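Local coordinates for protein HcgB (Methanococcus maripaludis, PDB 5D5P) that probably acts as the guanylyltransferase that joins a guanylyl group to the pyridinol precursor during biosynthesis of the [Fe]-hydrogenase FeGP cofactor, at residues A[37-50]-A[57-69]. Numbering follows the deposited sequence.
Sequences AKNVTVATSNEKKF and ISRITDANISMLE
Phe50 turns its CG anti to the backbone N (chi1 176°), and Met67 holds its own CG beside the backbone N (chi1 -81°); together these torsions set Met67 CG over one face of the phenyl ring, 3.6 Å from the Phe50 centroid, a CH-pi contact. From there the chain runs on extended to SD, which sits oblique to the ring in a Met-aromatic contact, and a bend at chi3 brings the methyl CE to 3.1 Å from Glu47 OE2. At the ring's edge, near its plane, sits the carbonyl O of Ile65, 3.6 Å from Phe50 CZ, while Ile65 CG2 packs against CE1. With an alanine in place of Phe50, Met67 would probably lose the surface under its CG and be freer to swing, and a gap would open beside Ile65.

The ring and the methionine pack on one face of a parallel pair, strands 39-43 and 64-67, the two strands of a right-handed beta-alpha-beta crossover whose helix, 47-57, begins with Asn46 as N-cap. Val40 sits between two bonds to the neighbouring strand: its N donates to Asn64 O at 2.9 Å in a nearly straight bond, and its O accepts from Ser66 N. Val42 repeats the pattern with Ser66 O and Leu68 N. On the face carrying Asn39 and Thr41, the amides of Asn39 and Asn64 lie side by side with planes 51° apart, Asn64 ND2 giving a hydrogen bond to Asn39 OD1 at 3.0 Å. Farther along, Thr41 CG2 meets Leu68 CB at 3.9 Å, and helix 81-92 covers Leu68.

Strand 64-67 lies at one edge of this chain's sheet, and 39-43 is its neighbour there, joined to it by backbone bonds, while the apolar Val40, Val42, Ile65 and Met67 face the crossover helix: polar pairing fixes the register, and hydrophobic contact seats the helix start against the sheet.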
loop_
_atom_site.group_PDB
_atom_site.type_symbol
_atom_site.label_atom_id
_atom_site.label_comp_id
_atom_site.label_asym_id
_atom_site.label_seq_id
_atom_site.Cartn_x
_atom_site.Cartn_y
_atom_site.Cartn_z
ATOM N N ALA A 37 14.112 15.042 -9.282
ATOM C CA ALA A 37 15.036 13.947 -9.022
ATOM C C ALA A 37 16.135 13.884 -10.083
ATOM O O ALA A 37 15.841 13.949 -11.287
ATOM C CB ALA A 37 14.267 12.626 -8.960
ATOM N N LYS A 38 17.386 13.756 -9.639
ATOM C CA LYS A 38 18.517 13.691 -10.563
ATOM C C LYS A 38 19.027 12.279 -10.760
ATOM O O LYS A 38 19.659 11.982 -11.774
ATOM C CB LYS A 38 19.644 14.615 -10.110
ATOM C CG LYS A 38 19.144 16.034 -9.970
ATOM C CD LYS A 38 18.453 16.472 -11.256
ATOM C CE LYS A 38 17.964 17.916 -11.187
ATOM N NZ LYS A 38 17.404 18.356 -12.492
ATOM N N ASN A 39 18.776 11.421 -9.773
ATOM C CA ASN A 39 19.223 10.046 -9.845
ATOM C C ASN A 39 18.092 9.184 -9.328
ATOM O O ASN A 39 17.702 9.254 -8.153
ATOM C CB ASN A 39 20.503 9.849 -9.033
ATOM C CG ASN A 39 21.694 10.497 -9.685
ATOM O OD1 ASN A 39 22.209 10.006 -10.686
ATOM N ND2 ASN A 39 22.141 11.612 -9.125
ATOM N N VAL A 40 17.571 8.350 -10.221
ATOM C CA VAL A 40 16.421 7.522 -9.900
ATOM C C VAL A 40 16.838 6.079 -9.939
ATOM O O VAL A 40 17.432 5.652 -10.915
ATOM C CB VAL A 40 15.272 7.759 -10.905
ATOM C CG1 VAL A 40 14.098 6.838 -10.613
ATOM C CG2 VAL A 40 14.815 9.226 -10.876
ATOM N N THR A 41 16.517 5.323 -8.890
ATOM C CA THR A 41 16.810 3.897 -8.868
ATOM C C THR A 41 15.525 3.115 -8.945
ATOM O O THR A 41 14.574 3.407 -8.228
ATOM C CB THR A 41 17.600 3.492 -7.595
ATOM O OG1 THR A 41 18.941 3.987 -7.685
ATOM C CG2 THR A 41 17.675 1.965 -7.452
ATOM N N VAL A 42 15.482 2.136 -9.842
ATOM C CA VAL A 42 14.349 1.234 -9.919
ATOM C C VAL A 42 14.779 -0.075 -9.265
ATOM O O VAL A 42 15.777 -0.677 -9.640
ATOM C CB VAL A 42 13.885 0.996 -11.364
ATOM C CG1 VAL A 42 12.616 0.213 -11.356
ATOM C CG2 VAL A 42 13.699 2.352 -12.087
ATOM N N ALA A 43 14.035 -0.477 -8.250
ATOM C CA ALA A 43 14.412 -1.603 -7.409
ATOM C C ALA A 43 13.987 -2.898 -8.068
ATOM O O ALA A 43 13.115 -3.591 -7.579
ATOM C CB ALA A 43 13.774 -1.465 -6.001
ATOM N N THR A 44 14.603 -3.215 -9.198
ATOM C CA THR A 44 14.311 -4.446 -9.920
ATOM C C THR A 44 15.548 -4.889 -10.640
ATOM O O THR A 44 16.423 -4.074 -10.914
ATOM C CB THR A 44 13.198 -4.247 -10.952
ATOM O OG1 THR A 44 12.857 -5.514 -11.514
ATOM C CG2 THR A 44 13.673 -3.316 -12.073
ATOM N N SER A 45 15.638 -6.175 -10.964
ATOM C CA SER A 45 16.692 -6.605 -11.854
ATOM C C SER A 45 16.143 -7.151 -13.171
ATOM O O SER A 45 16.894 -7.670 -13.996
ATOM C CB SER A 45 17.548 -7.645 -11.145
ATOM O OG SER A 45 16.716 -8.678 -10.655
ATOM N N ASN A 46 14.834 -7.017 -13.359
ATOM C CA ASN A 46 14.175 -7.413 -14.598
ATOM C C ASN A 46 14.227 -6.294 -15.641
ATOM O O ASN A 46 13.668 -5.213 -15.407
ATOM C CB ASN A 46 12.713 -7.810 -14.323
ATOM C CG ASN A 46 12.015 -8.319 -15.551
ATOM O OD1 ASN A 46 11.343 -7.578 -16.275
ATOM N ND2 ASN A 46 12.218 -9.603 -15.836
ATOM N N GLU A 47 14.884 -6.551 -16.767
ATOM C CA GLU A 47 15.166 -5.501 -17.727
ATOM C C GLU A 47 13.865 -5.036 -18.375
ATOM O O GLU A 47 13.696 -3.862 -18.667
ATOM C CB GLU A 47 16.163 -5.993 -18.778
ATOM C CG GLU A 47 17.472 -6.475 -18.158
ATOM C CD GLU A 47 18.585 -5.438 -18.209
ATOM O OE1 GLU A 47 18.417 -4.417 -18.920
ATOM O OE2 GLU A 47 19.638 -5.659 -17.553
ATOM N N LYS A 48 12.923 -5.952 -18.547
ATOM C CA LYS A 48 11.644 -5.612 -19.158
ATOM C C LYS A 48 10.824 -4.667 -18.268
ATOM O O LYS A 48 10.281 -3.673 -18.766
ATOM C CB LYS A 48 10.894 -6.902 -19.481
ATOM C CG LYS A 48 9.550 -6.719 -20.072
ATOM C CD LYS A 48 8.902 -8.076 -20.412
ATOM C CE LYS A 48 8.369 -8.788 -19.184
ATOM N NZ LYS A 48 7.685 -10.068 -19.538
ATOM N N LYS A 49 10.743 -4.946 -16.961
ATOM C CA LYS A 49 10.069 -4.022 -16.040
ATOM C C LYS A 49 10.831 -2.705 -15.963
ATOM O O LYS A 49 10.212 -1.625 -15.930
ATOM C CB LYS A 49 9.943 -4.628 -14.640
ATOM C CG LYS A 49 9.039 -5.867 -14.625
ATOM C CD LYS A 49 8.747 -6.361 -13.201
ATOM C CE LYS A 49 8.159 -7.771 -13.261
ATOM N NZ LYS A 49 8.842 -8.743 -12.366
ATOM N N PHE A 50 12.165 -2.773 -15.930
ATOM C CA PHE A 50 12.962 -1.544 -15.872
ATOM C C PHE A 50 12.661 -0.630 -17.051
ATOM O O PHE A 50 12.522 0.594 -16.898
ATOM C CB PHE A 50 14.457 -1.852 -15.853
ATOM C CG PHE A 50 15.318 -0.628 -15.881
ATOM C CD1 PHE A 50 15.344 0.245 -14.808
ATOM C CD2 PHE A 50 16.078 -0.330 -16.996
ATOM C CE1 PHE A 50 16.127 1.370 -14.835
ATOM C CE2 PHE A 50 16.859 0.810 -17.024
ATOM C CZ PHE A 50 16.879 1.655 -15.934
ATOM N N ILE A 57 9.215 7.453 -16.475
ATOM C CA ILE A 57 9.865 8.415 -15.583
ATOM C C ILE A 57 10.740 9.388 -16.373
ATOM O O ILE A 57 10.935 10.538 -15.961
ATOM C CB ILE A 57 10.686 7.699 -14.518
ATOM C CG1 ILE A 57 9.746 6.879 -13.638
ATOM C CG2 ILE A 57 11.467 8.680 -13.671
ATOM C CD1 ILE A 57 8.681 7.713 -12.938
ATOM N N SER A 58 11.272 8.918 -17.504
ATOM C CA SER A 58 12.140 9.758 -18.335
ATOM C C SER A 58 11.390 10.936 -18.916
ATOM O O SER A 58 12.000 11.941 -19.266
ATOM C CB SER A 58 12.744 8.958 -19.495
ATOM O OG SER A 58 13.723 8.063 -19.008
ATOM N N ARG A 59 10.067 10.825 -18.991
ATOM C CA ARG A 59 9.263 11.896 -19.578
ATOM C C ARG A 59 8.955 13.003 -18.578
ATOM O O ARG A 59 8.500 14.071 -18.963
ATOM C CB ARG A 59 7.955 11.351 -20.157
ATOM C CG ARG A 59 8.148 10.502 -21.398
ATOM C CD ARG A 59 6.824 9.986 -21.919
ATOM N NE ARG A 59 5.957 11.081 -22.344
ATOM C CZ ARG A 59 4.670 10.939 -22.642
ATOM N NH1 ARG A 59 4.105 9.743 -22.550
ATOM N NH2 ARG A 59 3.950 11.987 -23.023
ATOM N N ILE A 60 9.208 12.761 -17.301
ATOM C CA ILE A 60 8.877 13.759 -16.294
ATOM C C ILE A 60 10.086 14.194 -15.476
ATOM O O ILE A 60 9.952 15.001 -14.568
ATOM C CB ILE A 60 7.757 13.284 -15.359
ATOM C CG1 ILE A 60 8.218 12.107 -14.518
ATOM C CG2 ILE A 60 6.518 12.922 -16.179
ATOM C CD1 ILE A 60 7.191 11.668 -13.477
ATOM N N THR A 61 11.259 13.653 -15.793
ATOM C CA THR A 61 12.499 14.034 -15.119
ATOM C C THR A 61 13.665 14.208 -16.079
ATOM O O THR A 61 13.626 13.751 -17.220
ATOM C CB THR A 61 12.969 12.983 -14.108
ATOM O OG1 THR A 61 13.353 11.808 -14.833
ATOM C CG2 THR A 61 11.885 12.613 -13.100
ATOM N N ASP A 62 14.668 14.945 -15.618
ATOM C CA ASP A 62 15.997 14.983 -16.241
ATOM C C ASP A 62 16.963 14.189 -15.383
ATOM O O ASP A 62 17.882 14.766 -14.793
ATOM C CB ASP A 62 16.506 16.411 -16.404
ATOM C CG ASP A 62 15.664 17.221 -17.353
ATOM O OD1 ASP A 62 15.443 16.742 -18.488
ATOM O OD2 ASP A 62 15.223 18.331 -16.975
ATOM N N ALA A 63 16.739 12.883 -15.277
ATOM C CA ALA A 63 17.493 12.086 -14.321
ATOM C C ALA A 63 18.291 10.963 -14.954
ATOM O O ALA A 63 17.945 10.474 -16.028
ATOM C CB ALA A 63 16.552 11.514 -13.283
ATOM N N ASN A 64 19.379 10.574 -14.297
ATOM C CA ASN A 64 20.003 9.292 -14.587
ATOM C C ASN A 64 19.103 8.247 -13.974
ATOM O O ASN A 64 18.880 8.295 -12.769
ATOM C CB ASN A 64 21.410 9.211 -13.981
ATOM C CG ASN A 64 22.289 10.371 -14.380
ATOM O OD1 ASN A 64 22.254 10.838 -15.523
ATOM N ND2 ASN A 64 23.078 10.865 -13.428
ATOM N N ILE A 65 18.621 7.274 -14.746
ATOM C CA ILE A 65 17.724 6.251 -14.176
ATOM C C ILE A 65 18.441 4.930 -14.228
ATOM O O ILE A 65 18.929 4.547 -15.276
ATOM C CB ILE A 65 16.373 6.134 -14.933
ATOM C CG1 ILE A 65 15.691 7.502 -15.021
ATOM C CG2 ILE A 65 15.472 5.150 -14.242
ATOM C CD1 ILE A 65 14.434 7.496 -15.879
ATOM N N SER A 66 18.501 4.216 -13.106
ATOM C CA SER A 66 19.346 3.018 -13.031
ATOM C C SER A 66 18.598 1.856 -12.411
ATOM O O SER A 66 17.723 2.082 -11.588
ATOM C CB SER A 66 20.586 3.312 -12.183
ATOM O OG SER A 66 21.313 4.393 -12.725
ATOM N N MET A 67 18.954 0.618 -12.777
ATOM C CA MET A 67 18.422 -0.533 -12.026
ATOM C C MET A 67 19.236 -0.683 -10.762
ATOM O O MET A 67 20.420 -0.425 -10.752
ATOM C CB MET A 67 18.498 -1.861 -12.796
ATOM C CG MET A 67 17.421 -2.130 -13.807
ATOM S SD MET A 67 17.508 -3.826 -14.463
ATOM C CE MET A 67 19.154 -3.787 -15.158
ATOM N N LEU A 68 18.631 -1.260 -9.748
ATOM C CA LEU A 68 19.343 -1.593 -8.528
ATOM C C LEU A 68 20.194 -2.824 -8.782
ATOM O O LEU A 68 19.682 -3.828 -9.273
ATOM C CB LEU A 68 18.358 -1.849 -7.397
ATOM C CG LEU A 68 18.907 -2.226 -6.016
ATOM C CD1 LEU A 68 19.690 -1.068 -5.431
ATOM C CD2 LEU A 68 17.769 -2.592 -5.126
ATOM N N GLU A 69 21.492 -2.753 -8.496
ATOM C CA GLU A 69 22.354 -3.887 -8.820
ATOM C C GLU A 69 22.174 -5.049 -7.847
ATOM O O GLU A 69 22.288 -6.218 -8.220
ATOM C CB GLU A 69 23.831 -3.484 -8.752
ATOM C CG GLU A 69 24.407 -2.616 -9.845
ATOM C CD GLU A 69 25.297 -1.537 -9.255
ATOM O OE1 GLU A 69 24.962 -1.011 -8.166
ATOM O OE2 GLU A 69 26.360 -1.265 -9.847
HETATM O O HOH W 1 14.955 15.895 -12.686
HETATM O O HOH W 2 20.842 13.809 -13.807
HETATM O O HOH W 3 21.124 1.331 -7.850
#